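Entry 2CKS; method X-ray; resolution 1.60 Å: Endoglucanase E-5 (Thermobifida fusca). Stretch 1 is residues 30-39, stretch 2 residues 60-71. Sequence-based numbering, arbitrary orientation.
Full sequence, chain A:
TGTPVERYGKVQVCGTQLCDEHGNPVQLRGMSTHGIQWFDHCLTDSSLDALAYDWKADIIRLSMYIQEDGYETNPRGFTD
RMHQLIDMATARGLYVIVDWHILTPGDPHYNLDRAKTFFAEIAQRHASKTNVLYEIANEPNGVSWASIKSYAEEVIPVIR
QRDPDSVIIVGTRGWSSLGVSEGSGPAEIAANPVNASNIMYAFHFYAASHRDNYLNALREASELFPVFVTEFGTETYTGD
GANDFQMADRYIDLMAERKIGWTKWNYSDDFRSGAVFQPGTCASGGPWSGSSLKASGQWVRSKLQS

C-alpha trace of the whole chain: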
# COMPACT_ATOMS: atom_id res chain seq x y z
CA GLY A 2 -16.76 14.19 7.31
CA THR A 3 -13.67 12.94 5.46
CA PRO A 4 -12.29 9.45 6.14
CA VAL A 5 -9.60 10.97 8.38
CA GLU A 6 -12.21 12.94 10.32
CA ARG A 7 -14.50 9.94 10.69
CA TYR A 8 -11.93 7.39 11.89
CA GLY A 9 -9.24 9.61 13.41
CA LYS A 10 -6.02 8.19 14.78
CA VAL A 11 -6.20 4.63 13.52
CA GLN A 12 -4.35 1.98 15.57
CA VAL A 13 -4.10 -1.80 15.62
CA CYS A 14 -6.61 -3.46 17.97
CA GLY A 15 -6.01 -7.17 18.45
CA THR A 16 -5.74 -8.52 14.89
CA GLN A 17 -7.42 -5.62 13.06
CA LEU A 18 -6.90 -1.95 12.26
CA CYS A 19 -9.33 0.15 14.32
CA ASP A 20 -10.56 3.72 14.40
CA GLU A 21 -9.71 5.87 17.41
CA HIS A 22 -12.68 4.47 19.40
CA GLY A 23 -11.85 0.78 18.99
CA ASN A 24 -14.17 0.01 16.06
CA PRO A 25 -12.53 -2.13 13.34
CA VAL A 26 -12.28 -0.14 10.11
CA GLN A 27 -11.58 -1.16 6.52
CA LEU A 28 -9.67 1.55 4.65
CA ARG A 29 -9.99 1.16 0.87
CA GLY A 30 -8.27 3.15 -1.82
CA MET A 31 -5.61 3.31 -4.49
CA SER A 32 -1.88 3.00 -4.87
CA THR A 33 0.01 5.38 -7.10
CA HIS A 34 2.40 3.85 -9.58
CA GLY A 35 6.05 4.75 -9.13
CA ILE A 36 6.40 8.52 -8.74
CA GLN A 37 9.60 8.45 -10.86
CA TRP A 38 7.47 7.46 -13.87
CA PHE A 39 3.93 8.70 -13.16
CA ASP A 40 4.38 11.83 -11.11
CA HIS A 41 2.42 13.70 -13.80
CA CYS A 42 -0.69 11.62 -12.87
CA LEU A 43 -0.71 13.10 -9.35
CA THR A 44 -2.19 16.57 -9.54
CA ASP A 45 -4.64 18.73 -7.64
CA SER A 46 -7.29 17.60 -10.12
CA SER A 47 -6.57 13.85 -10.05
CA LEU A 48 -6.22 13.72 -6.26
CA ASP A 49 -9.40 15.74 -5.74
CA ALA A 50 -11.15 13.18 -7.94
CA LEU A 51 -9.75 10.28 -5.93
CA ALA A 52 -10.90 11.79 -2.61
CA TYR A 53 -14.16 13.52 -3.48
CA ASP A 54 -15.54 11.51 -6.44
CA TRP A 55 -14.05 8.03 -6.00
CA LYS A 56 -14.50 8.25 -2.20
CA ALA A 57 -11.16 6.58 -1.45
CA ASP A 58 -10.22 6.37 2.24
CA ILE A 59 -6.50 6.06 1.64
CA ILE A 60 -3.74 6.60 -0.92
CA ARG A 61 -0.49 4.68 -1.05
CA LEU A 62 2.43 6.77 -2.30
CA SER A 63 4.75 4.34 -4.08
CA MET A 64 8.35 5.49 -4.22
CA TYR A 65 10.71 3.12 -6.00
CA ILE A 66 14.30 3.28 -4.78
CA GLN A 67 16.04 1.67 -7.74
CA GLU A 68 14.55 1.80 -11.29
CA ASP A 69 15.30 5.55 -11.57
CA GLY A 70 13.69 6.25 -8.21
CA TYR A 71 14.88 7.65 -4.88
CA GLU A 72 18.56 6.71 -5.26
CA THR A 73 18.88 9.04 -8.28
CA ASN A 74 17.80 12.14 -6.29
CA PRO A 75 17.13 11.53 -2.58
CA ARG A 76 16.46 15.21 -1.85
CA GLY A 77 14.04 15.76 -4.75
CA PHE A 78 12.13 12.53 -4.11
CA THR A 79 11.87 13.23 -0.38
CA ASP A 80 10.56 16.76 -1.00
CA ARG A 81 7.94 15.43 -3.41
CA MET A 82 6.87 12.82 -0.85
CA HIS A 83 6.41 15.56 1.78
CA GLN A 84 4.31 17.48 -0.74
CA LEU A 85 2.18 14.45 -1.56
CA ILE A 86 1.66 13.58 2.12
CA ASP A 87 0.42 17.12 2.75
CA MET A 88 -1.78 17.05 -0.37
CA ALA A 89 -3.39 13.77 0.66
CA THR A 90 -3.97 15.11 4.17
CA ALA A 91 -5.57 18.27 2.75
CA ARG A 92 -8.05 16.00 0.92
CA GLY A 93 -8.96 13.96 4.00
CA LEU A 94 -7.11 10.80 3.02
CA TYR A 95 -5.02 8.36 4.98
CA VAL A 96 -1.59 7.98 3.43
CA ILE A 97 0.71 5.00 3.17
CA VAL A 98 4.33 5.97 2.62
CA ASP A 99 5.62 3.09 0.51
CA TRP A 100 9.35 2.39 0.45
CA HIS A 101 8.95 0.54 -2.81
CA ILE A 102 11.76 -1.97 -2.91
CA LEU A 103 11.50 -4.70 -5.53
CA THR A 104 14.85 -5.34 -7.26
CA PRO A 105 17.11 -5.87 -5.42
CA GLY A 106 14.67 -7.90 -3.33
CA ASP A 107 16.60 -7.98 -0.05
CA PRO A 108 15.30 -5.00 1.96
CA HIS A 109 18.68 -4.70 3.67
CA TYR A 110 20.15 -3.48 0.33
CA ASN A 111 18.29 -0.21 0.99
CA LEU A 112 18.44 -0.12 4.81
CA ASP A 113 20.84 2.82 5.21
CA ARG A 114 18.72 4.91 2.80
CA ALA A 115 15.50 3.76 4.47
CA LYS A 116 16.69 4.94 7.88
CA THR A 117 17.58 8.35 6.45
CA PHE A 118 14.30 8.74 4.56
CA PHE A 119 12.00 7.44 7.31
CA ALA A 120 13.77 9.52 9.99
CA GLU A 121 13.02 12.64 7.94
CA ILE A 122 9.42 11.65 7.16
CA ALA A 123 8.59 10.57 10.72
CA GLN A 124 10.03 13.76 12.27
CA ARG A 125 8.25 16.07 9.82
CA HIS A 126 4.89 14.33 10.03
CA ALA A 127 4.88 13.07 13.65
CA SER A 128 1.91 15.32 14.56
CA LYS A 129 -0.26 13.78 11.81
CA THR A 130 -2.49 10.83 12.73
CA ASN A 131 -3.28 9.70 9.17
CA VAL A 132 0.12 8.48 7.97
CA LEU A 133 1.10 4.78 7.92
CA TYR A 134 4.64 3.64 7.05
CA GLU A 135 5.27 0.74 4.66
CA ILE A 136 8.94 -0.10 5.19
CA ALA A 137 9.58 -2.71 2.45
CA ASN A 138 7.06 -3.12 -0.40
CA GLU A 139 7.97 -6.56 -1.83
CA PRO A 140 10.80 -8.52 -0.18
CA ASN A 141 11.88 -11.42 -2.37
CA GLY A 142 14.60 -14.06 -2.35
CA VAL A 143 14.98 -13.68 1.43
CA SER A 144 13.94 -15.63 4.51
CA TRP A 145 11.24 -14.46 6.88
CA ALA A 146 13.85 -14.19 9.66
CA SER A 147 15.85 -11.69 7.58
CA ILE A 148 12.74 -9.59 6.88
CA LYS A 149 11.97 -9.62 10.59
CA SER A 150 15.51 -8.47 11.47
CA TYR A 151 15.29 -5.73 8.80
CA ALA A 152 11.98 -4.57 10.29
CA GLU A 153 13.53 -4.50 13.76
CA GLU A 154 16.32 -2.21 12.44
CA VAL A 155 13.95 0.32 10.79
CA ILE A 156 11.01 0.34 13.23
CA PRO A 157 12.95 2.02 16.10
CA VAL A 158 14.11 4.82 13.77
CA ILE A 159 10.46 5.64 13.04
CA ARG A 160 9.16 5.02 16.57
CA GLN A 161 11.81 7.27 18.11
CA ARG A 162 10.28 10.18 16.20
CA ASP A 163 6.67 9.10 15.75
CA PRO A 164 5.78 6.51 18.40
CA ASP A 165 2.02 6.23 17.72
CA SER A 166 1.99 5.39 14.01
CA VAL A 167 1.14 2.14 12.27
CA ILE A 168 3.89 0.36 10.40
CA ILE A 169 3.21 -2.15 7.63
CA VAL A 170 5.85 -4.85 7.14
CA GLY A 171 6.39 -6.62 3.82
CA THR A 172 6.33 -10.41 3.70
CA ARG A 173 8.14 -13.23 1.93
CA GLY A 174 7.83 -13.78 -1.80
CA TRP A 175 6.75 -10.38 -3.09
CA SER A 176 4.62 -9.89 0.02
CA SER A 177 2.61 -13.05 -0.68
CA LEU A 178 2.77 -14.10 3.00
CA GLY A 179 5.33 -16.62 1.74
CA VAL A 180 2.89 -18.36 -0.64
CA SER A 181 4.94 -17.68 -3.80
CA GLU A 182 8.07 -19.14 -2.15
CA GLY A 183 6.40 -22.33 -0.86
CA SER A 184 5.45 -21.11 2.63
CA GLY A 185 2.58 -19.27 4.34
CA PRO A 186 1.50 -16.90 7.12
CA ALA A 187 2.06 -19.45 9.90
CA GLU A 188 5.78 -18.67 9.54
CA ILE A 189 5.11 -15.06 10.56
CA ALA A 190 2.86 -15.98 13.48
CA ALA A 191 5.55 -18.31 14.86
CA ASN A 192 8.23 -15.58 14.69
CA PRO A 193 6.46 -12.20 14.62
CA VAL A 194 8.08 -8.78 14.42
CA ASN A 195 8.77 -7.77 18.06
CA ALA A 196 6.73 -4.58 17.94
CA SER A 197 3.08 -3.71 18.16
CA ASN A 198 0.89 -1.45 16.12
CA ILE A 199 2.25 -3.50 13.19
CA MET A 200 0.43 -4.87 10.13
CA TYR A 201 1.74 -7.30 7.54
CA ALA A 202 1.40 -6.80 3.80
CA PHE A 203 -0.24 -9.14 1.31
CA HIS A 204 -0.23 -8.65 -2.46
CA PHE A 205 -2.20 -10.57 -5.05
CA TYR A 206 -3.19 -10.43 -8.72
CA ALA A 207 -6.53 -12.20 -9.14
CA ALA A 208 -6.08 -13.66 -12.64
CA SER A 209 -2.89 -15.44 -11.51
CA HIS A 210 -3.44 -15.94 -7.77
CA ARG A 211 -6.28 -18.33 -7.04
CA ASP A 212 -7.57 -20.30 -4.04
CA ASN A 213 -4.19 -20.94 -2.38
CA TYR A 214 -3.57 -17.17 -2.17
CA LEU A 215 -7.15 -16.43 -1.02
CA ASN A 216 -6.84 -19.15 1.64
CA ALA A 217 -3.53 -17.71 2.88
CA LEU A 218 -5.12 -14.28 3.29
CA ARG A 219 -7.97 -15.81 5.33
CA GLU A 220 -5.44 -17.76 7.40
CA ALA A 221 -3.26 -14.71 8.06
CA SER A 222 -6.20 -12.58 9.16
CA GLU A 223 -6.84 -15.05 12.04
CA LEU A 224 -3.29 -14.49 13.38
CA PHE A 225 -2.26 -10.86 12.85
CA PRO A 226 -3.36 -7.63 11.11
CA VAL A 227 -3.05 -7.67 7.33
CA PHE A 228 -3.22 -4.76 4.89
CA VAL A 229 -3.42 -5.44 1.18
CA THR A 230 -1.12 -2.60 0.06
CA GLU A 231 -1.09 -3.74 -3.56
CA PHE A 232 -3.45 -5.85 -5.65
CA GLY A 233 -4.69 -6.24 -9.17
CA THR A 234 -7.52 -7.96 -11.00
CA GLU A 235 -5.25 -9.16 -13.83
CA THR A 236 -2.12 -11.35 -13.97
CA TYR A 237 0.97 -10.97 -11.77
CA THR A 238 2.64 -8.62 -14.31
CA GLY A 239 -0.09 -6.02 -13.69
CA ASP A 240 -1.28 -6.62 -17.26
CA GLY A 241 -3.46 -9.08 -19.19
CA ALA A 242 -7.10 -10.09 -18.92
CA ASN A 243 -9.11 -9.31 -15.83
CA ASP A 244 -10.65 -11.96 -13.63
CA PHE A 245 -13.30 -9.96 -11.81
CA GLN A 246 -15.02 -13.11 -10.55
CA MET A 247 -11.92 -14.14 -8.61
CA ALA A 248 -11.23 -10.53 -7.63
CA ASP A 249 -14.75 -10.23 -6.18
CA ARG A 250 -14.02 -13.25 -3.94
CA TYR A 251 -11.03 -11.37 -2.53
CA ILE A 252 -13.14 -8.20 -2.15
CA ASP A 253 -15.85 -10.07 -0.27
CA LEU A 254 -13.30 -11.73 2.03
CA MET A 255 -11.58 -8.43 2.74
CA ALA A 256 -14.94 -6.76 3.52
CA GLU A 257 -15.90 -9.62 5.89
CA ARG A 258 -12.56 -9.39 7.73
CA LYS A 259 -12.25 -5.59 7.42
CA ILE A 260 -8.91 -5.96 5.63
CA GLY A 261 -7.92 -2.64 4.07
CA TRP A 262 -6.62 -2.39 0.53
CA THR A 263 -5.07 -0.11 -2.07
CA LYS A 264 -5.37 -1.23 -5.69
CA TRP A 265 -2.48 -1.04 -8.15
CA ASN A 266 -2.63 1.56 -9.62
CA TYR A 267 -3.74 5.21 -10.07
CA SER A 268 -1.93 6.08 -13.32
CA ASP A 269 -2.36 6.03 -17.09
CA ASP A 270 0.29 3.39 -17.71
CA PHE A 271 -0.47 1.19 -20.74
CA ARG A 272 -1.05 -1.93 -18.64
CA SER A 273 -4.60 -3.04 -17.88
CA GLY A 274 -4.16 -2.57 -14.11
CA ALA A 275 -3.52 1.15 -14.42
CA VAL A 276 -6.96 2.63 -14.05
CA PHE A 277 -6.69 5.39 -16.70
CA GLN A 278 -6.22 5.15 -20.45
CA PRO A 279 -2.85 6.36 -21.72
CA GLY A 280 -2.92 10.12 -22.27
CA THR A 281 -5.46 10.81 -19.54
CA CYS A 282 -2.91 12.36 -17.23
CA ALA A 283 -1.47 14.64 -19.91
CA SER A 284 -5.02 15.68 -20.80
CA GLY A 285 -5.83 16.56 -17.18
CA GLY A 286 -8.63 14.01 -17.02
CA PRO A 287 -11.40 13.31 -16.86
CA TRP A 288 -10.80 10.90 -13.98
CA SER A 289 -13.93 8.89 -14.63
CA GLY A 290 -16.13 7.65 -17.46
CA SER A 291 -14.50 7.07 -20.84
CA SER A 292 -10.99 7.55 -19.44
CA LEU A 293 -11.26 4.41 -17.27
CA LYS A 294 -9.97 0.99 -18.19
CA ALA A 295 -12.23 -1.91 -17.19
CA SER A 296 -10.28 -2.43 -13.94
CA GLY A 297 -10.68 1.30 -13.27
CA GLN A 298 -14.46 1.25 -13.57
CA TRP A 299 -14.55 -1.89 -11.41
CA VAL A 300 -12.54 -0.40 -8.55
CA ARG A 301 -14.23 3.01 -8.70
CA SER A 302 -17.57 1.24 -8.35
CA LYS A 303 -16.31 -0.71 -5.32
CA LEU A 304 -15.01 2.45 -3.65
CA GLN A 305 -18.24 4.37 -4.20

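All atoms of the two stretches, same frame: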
# COMPACT_ATOMS: atom_id res chain seq x y z
N GLY A 30 -8.72 2.09 -0.96
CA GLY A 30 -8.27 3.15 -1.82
C GLY A 30 -7.38 2.67 -2.94
O GLY A 30 -7.54 1.57 -3.42
N MET A 31 -6.44 3.53 -3.33
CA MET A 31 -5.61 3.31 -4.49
C MET A 31 -4.15 3.52 -4.16
O MET A 31 -3.81 4.36 -3.33
CB MET A 31 -5.96 4.33 -5.58
CG MET A 31 -7.32 4.14 -6.23
SD MET A 31 -7.51 2.53 -7.05
CE MET A 31 -6.19 2.62 -8.25
N SER A 32 -3.31 2.76 -4.83
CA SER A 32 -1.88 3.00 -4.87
C SER A 32 -1.51 3.80 -6.10
O SER A 32 -2.00 3.52 -7.18
CB SER A 32 -1.13 1.67 -4.93
OG SER A 32 0.28 1.89 -4.85
N THR A 33 -0.64 4.79 -5.94
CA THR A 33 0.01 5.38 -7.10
C THR A 33 0.92 4.34 -7.73
O THR A 33 1.27 3.32 -7.11
CB THR A 33 0.87 6.63 -6.77
OG1 THR A 33 2.07 6.24 -6.07
CG2 THR A 33 0.13 7.59 -5.84
N HIS A 34 1.31 4.60 -8.97
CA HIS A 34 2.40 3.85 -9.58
C HIS A 34 3.66 4.57 -9.11
O HIS A 34 3.61 5.49 -8.29
CB HIS A 34 2.23 3.85 -11.10
CG HIS A 34 2.94 2.72 -11.79
ND1 HIS A 34 2.41 2.09 -12.90
CD2 HIS A 34 4.14 2.13 -11.56
CE1 HIS A 34 3.25 1.15 -13.31
NE2 HIS A 34 4.30 1.15 -12.52
N GLY A 35 4.82 4.17 -9.60
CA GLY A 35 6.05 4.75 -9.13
C GLY A 35 6.10 6.22 -9.47
O GLY A 35 5.86 6.59 -10.62
N ILE A 36 6.40 7.07 -8.49
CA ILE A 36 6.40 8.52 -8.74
C ILE A 36 7.54 8.98 -9.68
O ILE A 36 7.48 10.08 -10.23
CB ILE A 36 6.36 9.34 -7.41
CG1 ILE A 36 7.65 9.21 -6.62
CG2 ILE A 36 5.14 8.92 -6.58
CD1 ILE A 36 7.77 10.23 -5.48
N GLN A 37 8.55 8.14 -9.89
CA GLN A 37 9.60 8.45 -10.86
C GLN A 37 9.14 8.33 -12.32
O GLN A 37 9.81 8.84 -13.22
CB GLN A 37 10.82 7.54 -10.62
CG GLN A 37 10.77 6.16 -11.26
CD GLN A 37 10.10 5.10 -10.40
OE1 GLN A 37 9.29 5.40 -9.52
NE2 GLN A 37 10.44 3.83 -10.66
N TRP A 38 8.03 7.65 -12.54
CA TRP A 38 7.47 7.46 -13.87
C TRP A 38 6.13 8.16 -14.08
O TRP A 38 5.82 8.60 -15.19
CB TRP A 38 7.27 5.98 -14.16
CG TRP A 38 8.51 5.16 -14.19
CD1 TRP A 38 9.70 5.48 -14.77
CD2 TRP A 38 8.66 3.85 -13.65
NE1 TRP A 38 10.60 4.45 -14.61
CE2 TRP A 38 9.97 3.43 -13.93
CE3 TRP A 38 7.81 2.98 -12.96
CZ2 TRP A 38 10.46 2.19 -13.53
CZ3 TRP A 38 8.30 1.74 -12.56
CH2 TRP A 38 9.61 1.36 -12.85
N PHE A 39 5.31 8.25 -13.02
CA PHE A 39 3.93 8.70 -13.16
C PHE A 39 3.59 9.82 -12.19
O PHE A 39 2.47 9.92 -11.70
CB PHE A 39 2.96 7.52 -13.02
CG PHE A 39 3.14 6.49 -14.08
CD1 PHE A 39 2.59 6.66 -15.34
CD2 PHE A 39 3.92 5.37 -13.84
CE1 PHE A 39 2.81 5.71 -16.33
CE2 PHE A 39 4.14 4.43 -14.83
CZ PHE A 39 3.57 4.61 -16.07
N ILE A 60 -4.61 6.61 0.25
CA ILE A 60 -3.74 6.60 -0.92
C ILE A 60 -2.38 6.08 -0.48
O ILE A 60 -1.84 6.50 0.54
CB ILE A 60 -3.62 8.00 -1.58
CG1 ILE A 60 -2.79 7.93 -2.87
CG2 ILE A 60 -3.03 9.03 -0.63
CD1 ILE A 60 -2.83 9.16 -3.71
N ARG A 61 -1.84 5.16 -1.26
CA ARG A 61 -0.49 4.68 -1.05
C ARG A 61 0.43 5.38 -2.04
O ARG A 61 0.20 5.35 -3.25
CB ARG A 61 -0.47 3.18 -1.24
CG ARG A 61 0.89 2.53 -1.21
CD ARG A 61 0.69 1.10 -1.53
NE ARG A 61 1.81 0.19 -1.37
CZ ARG A 61 2.31 -0.56 -2.35
NH1 ARG A 61 1.93 -0.43 -3.61
NH2 ARG A 61 3.24 -1.43 -2.06
N LEU A 62 1.45 6.04 -1.50
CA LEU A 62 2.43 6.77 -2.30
C LEU A 62 3.65 5.87 -2.55
O LEU A 62 4.46 5.65 -1.65
CB LEU A 62 2.85 8.04 -1.56
CG LEU A 62 1.70 8.97 -1.17
CD1 LEU A 62 2.22 10.11 -0.29
CD2 LEU A 62 0.98 9.52 -2.39
N SER A 63 3.76 5.35 -3.76
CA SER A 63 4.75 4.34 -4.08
C SER A 63 6.00 4.99 -4.62
O SER A 63 5.99 5.55 -5.72
CB SER A 63 4.19 3.32 -5.07
OG SER A 63 3.13 2.58 -4.48
N MET A 64 7.06 4.93 -3.84
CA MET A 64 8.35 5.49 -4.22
C MET A 64 9.36 4.37 -4.42
O MET A 64 9.88 3.82 -3.45
CB MET A 64 8.84 6.46 -3.15
CG MET A 64 10.16 7.16 -3.50
SD MET A 64 10.70 8.27 -2.20
CE MET A 64 11.29 7.07 -1.00
N TYR A 65 9.63 4.04 -5.67
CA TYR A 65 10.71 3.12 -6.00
C TYR A 65 12.03 3.72 -5.56
O TYR A 65 12.19 4.94 -5.50
CB TYR A 65 10.78 2.87 -7.50
CG TYR A 65 9.76 1.94 -8.10
CD1 TYR A 65 8.42 2.29 -8.15
CD2 TYR A 65 10.14 0.73 -8.66
CE1 TYR A 65 7.48 1.46 -8.73
CE2 TYR A 65 9.21 -0.11 -9.25
CZ TYR A 65 7.88 0.27 -9.28
OH TYR A 65 6.94 -0.56 -9.86
N ILE A 66 12.98 2.85 -5.24
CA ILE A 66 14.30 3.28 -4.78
C ILE A 66 15.31 3.12 -5.92
O ILE A 66 16.00 4.07 -6.27
CB ILE A 66 14.72 2.47 -3.52
CG1 ILE A 66 13.55 2.34 -2.53
CG2 ILE A 66 15.96 3.11 -2.88
CD1 ILE A 66 12.96 3.64 -2.08
N GLN A 67 15.35 1.93 -6.49
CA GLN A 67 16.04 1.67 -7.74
C GLN A 67 15.09 2.01 -8.90
O GLN A 67 14.11 2.72 -8.69
CB GLN A 67 16.55 0.23 -7.76
CG GLN A 67 17.80 0.03 -6.91
CD GLN A 67 17.55 0.12 -5.40
OE1 GLN A 67 16.68 -0.57 -4.87
NE2 GLN A 67 18.31 0.97 -4.73
N GLU A 68 15.40 1.56 -10.11
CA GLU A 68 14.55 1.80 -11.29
C GLU A 68 14.27 3.30 -11.49
O GLU A 68 13.13 3.70 -11.75
CB GLU A 68 13.28 0.95 -11.20
CG GLU A 68 13.59 -0.53 -11.02
CD GLU A 68 12.37 -1.43 -11.02
OE1 GLU A 68 11.60 -1.41 -12.01
OE2 GLU A 68 12.18 -2.16 -10.02
N ASP A 69 15.32 4.09 -11.36
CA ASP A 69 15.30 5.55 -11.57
C ASP A 69 14.55 6.31 -10.48
O ASP A 69 14.18 7.47 -10.67
CB ASP A 69 14.74 5.89 -12.96
CG ASP A 69 15.59 5.32 -14.08
OD1 ASP A 69 15.01 4.72 -15.01
OD2 ASP A 69 16.83 5.44 -14.10
N GLY A 70 14.40 5.68 -9.32
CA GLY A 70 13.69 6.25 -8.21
C GLY A 70 14.58 7.00 -7.24
O GLY A 70 15.52 7.69 -7.63
N TYR A 71 14.28 6.86 -5.95
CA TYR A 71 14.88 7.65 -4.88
C TYR A 71 16.39 7.78 -4.97
O TYR A 71 16.91 8.88 -4.78
CB TYR A 71 14.46 7.04 -3.54
CG TYR A 71 15.09 7.65 -2.30
CD1 TYR A 71 14.43 8.64 -1.58
CD2 TYR A 71 16.33 7.22 -1.85
CE1 TYR A 71 15.01 9.19 -0.42
CE2 TYR A 71 16.91 7.77 -0.72
CZ TYR A 71 16.25 8.73 -0.01
OH TYR A 71 16.86 9.26 1.12
O HOH W 1 9.91 6.63 -7.13

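How are the two strands joined? They run parallel, their axes 4.7 Å apart at closest approach, with Met31 beside Ile60 and Ser32 beside Arg61. Arg61 N donates to Met31 O at 3.0 Å, and Thr33 N donates to Arg61 O at 2.9 Å, so the backbone of Arg61 bonds on both sides of Ser32. The side chains of Met31 and Ile60 share one face of the sheet; those of Ser32 and Arg61 share the other.

What do the side chains of Ser32, Arg61 and Thr33 do? Arg61 has chi1 to chi3 all t, and this extended chain carries its guanidinium to Ser32, where NH1 donates to OG at 3.1 Å, the hydroxyl lying near the guanidinium plane. Ser32, also t, donates from OG to Thr33 O at 2.9 Å. Thr33 adopts p, and its OG1 accepts from Ser63 N at 3.0 Å while donating to His34 O at 2.8 Å; a side-chain oxygen thus takes the amide of Ser63, two residues beyond Arg61, after the backbone ladder.

Why is Gln37 bent? Its chi1 of 84° and chi2 of -88° fold the chain so that NE2 lies over one face of the Tyr65 ring, 3.3 Å from Tyr65 CG. From there NE2 donates to Glu68 O at 2.9 Å, while OE1 accepts from a water at 2.8 Å that also donates to Tyr65 O at 3.3 Å. The side chain therefore ties Gln37 to the turn from Gln67 to Gly70.

What else meets Tyr65? Trp38, with chi1 m, directs the edge of its six-membered ring toward the Tyr65 face, centroids 4.8 Å apart and planes at 58°. Gly35 CA comes within 3.6 Å of Tyr65 CD1; an ideal CB there would lie only 2.6 Å from that atom, a clash.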